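Local atomic coordinates of D-isomer specific 2-hydroxyacid dehydrogenase family protein (Desulfovibrio vulgaris, PDB entry 5TX7), a protein that probably catalyses the NAD(P)-dependent interconversion of D-2-hydroxyacids and 2-oxoacids. Residues 49-54 / 70-75. Numbering follows the deposited sequence.
Sequences VLTNKV and VSVLAT
The carboxamide of N52 is the one flat side-chain group here, and the carbonyl O of L73 sits over one face of it, 3.3 Å above CG. At one edge OD1 accepts a 2.8 Å hydrogen bond from NZ of K53, nearly in the amide plane, K53 being bent at chi2 and chi4 to bring its ammonium back beside the methyl of A74. ND2 donates a long hydrogen bond (3.3 Å) to a water on the L73 O side, which donates to L73 O. W136 of the second subunit packs on N52 and makes a cation-pi contact with K53.

Strands 49-51 and 70-72 are parallel neighbours, joined through helix 58-62, in the five-stranded sheet of the domain other than the Rossmann one; N52 and L73 follow their C-terminal ends. S71 N hydrogen-bonds to V49 O, T51 N to S71 O, and L73 N to T51 O from above the carbonyl plane. L73 centres an inverse gamma turn, its side chain along the T51 carbonyl. CD2 of L50 meets CB of S71 under helix 292-310; on the reverse face the side chains of T51 and V70 cross obliquely. T51 OG1 donates to V54 O. K53 may polarise the N52 amide, making ND2 a somewhat better donor.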
loop_
_atom_site.group_PDB
_atom_site.type_symbol
_atom_site.label_atom_id
_atom_site.label_comp_id
_atom_site.label_asym_id
_atom_site.label_seq_id
_atom_site.Cartn_x
_atom_site.Cartn_y
_atom_site.Cartn_z
ATOM N N VAL A 49 15.229 -26.052 22.596
ATOM C CA VAL A 49 14.571 -26.306 21.325
ATOM C C VAL A 49 13.835 -25.026 20.880
ATOM O O VAL A 49 13.122 -24.390 21.674
ATOM C CB VAL A 49 13.592 -27.500 21.428
ATOM C CG1 VAL A 49 12.596 -27.533 20.261
ATOM C CG2 VAL A 49 14.368 -28.796 21.488
ATOM N N LEU A 50 14.011 -24.660 19.609
ATOM C CA LEU A 50 13.265 -23.552 18.988
ATOM C C LEU A 50 12.266 -24.141 17.990
ATOM O O LEU A 50 12.642 -24.963 17.147
ATOM C CB LEU A 50 14.207 -22.603 18.272
ATOM C CG LEU A 50 15.404 -22.102 19.096
ATOM C CD1 LEU A 50 16.332 -21.290 18.195
ATOM C CD2 LEU A 50 14.924 -21.303 20.317
ATOM N N THR A 51 10.999 -23.756 18.132
ATOM C CA THR A 51 9.947 -24.207 17.245
ATOM C C THR A 51 9.083 -23.007 16.860
ATOM O O THR A 51 8.796 -22.150 17.682
ATOM C CB THR A 51 9.066 -25.302 17.889
ATOM O OG1 THR A 51 8.005 -25.659 16.999
ATOM C CG2 THR A 51 8.441 -24.856 19.232
ATOM N N ASN A 52 8.711 -22.937 15.591
ATOM C CA ASN A 52 7.700 -22.005 15.132
ATOM C C ASN A 52 6.367 -22.756 15.142
ATOM O O ASN A 52 5.506 -22.471 15.955
ATOM C CB ASN A 52 8.066 -21.452 13.742
ATOM C CG ASN A 52 7.249 -20.234 13.355
ATOM O OD1 ASN A 52 6.132 -20.040 13.824
ATOM N ND2 ASN A 52 7.820 -19.399 12.490
ATOM N N LYS A 53 6.221 -23.727 14.253
ATOM C CA LYS A 53 4.983 -24.499 14.130
ATOM C C LYS A 53 5.185 -26.006 14.284
ATOM O O LYS A 53 4.247 -26.763 14.057
ATOM C CB LYS A 53 4.309 -24.206 12.770
ATOM C CG LYS A 53 3.889 -22.770 12.550
ATOM C CD LYS A 53 2.818 -22.306 13.528
ATOM C CE LYS A 53 2.411 -20.853 13.270
ATOM N NZ LYS A 53 3.320 -19.878 13.944
ATOM N N VAL A 54 6.380 -26.455 14.660
ATOM C CA VAL A 54 6.599 -27.883 14.915
ATOM C C VAL A 54 5.933 -28.226 16.253
ATOM O O VAL A 54 6.196 -27.567 17.256
ATOM C CB VAL A 54 8.083 -28.250 14.933
ATOM C CG1 VAL A 54 8.270 -29.711 15.339
ATOM C CG2 VAL A 54 8.685 -28.011 13.550
ATOM N N VAL A 70 12.213 -24.311 26.033
ATOM C CA VAL A 70 11.626 -24.140 24.704
ATOM C C VAL A 70 11.319 -22.669 24.439
ATOM O O VAL A 70 10.672 -22.007 25.259
ATOM C CB VAL A 70 10.357 -24.975 24.549
ATOM C CG1 VAL A 70 9.735 -24.754 23.168
ATOM C CG2 VAL A 70 10.686 -26.449 24.775
ATOM N N SER A 71 11.807 -22.150 23.319
ATOM C CA SER A 71 11.389 -20.825 22.880
ATOM C C SER A 71 10.618 -20.956 21.567
ATOM O O SER A 71 11.081 -21.609 20.628
ATOM C CB SER A 71 12.576 -19.875 22.732
ATOM O OG SER A 71 12.129 -18.521 22.785
ATOM N N VAL A 72 9.438 -20.347 21.529
ATOM C CA VAL A 72 8.568 -20.410 20.374
ATOM C C VAL A 72 8.772 -19.168 19.520
ATOM O O VAL A 72 8.702 -18.041 20.029
ATOM C CB VAL A 72 7.097 -20.516 20.793
ATOM C CG1 VAL A 72 6.187 -20.582 19.568
ATOM C CG2 VAL A 72 6.901 -21.735 21.678
ATOM N N LEU A 73 8.966 -19.391 18.218
ATOM C CA LEU A 73 9.324 -18.354 17.249
ATOM C C LEU A 73 8.059 -17.733 16.665
ATOM O O LEU A 73 7.838 -17.719 15.450
ATOM C CB LEU A 73 10.203 -18.949 16.138
ATOM C CG LEU A 73 11.474 -19.693 16.556
ATOM C CD1 LEU A 73 12.062 -20.462 15.377
ATOM C CD2 LEU A 73 12.487 -18.727 17.137
ATOM N N ALA A 74 7.252 -17.188 17.563
ATOM C CA ALA A 74 5.918 -16.703 17.265
ATOM C C ALA A 74 5.333 -16.124 18.546
ATOM O O ALA A 74 5.891 -16.291 19.618
ATOM C CB ALA A 74 5.028 -17.845 16.754
ATOM N N THR A 75 4.205 -15.454 18.413
ATOM C CA THR A 75 3.414 -15.030 19.559
ATOM C C THR A 75 2.508 -16.183 19.999
ATOM O O THR A 75 2.295 -16.401 21.196
ATOM C CB THR A 75 2.560 -13.804 19.198
ATOM O OG1 THR A 75 3.394 -12.796 18.597
ATOM C CG2 THR A 75 1.901 -13.233 20.443
HETATM O O HOH W 1 6.466 -16.520 13.311
#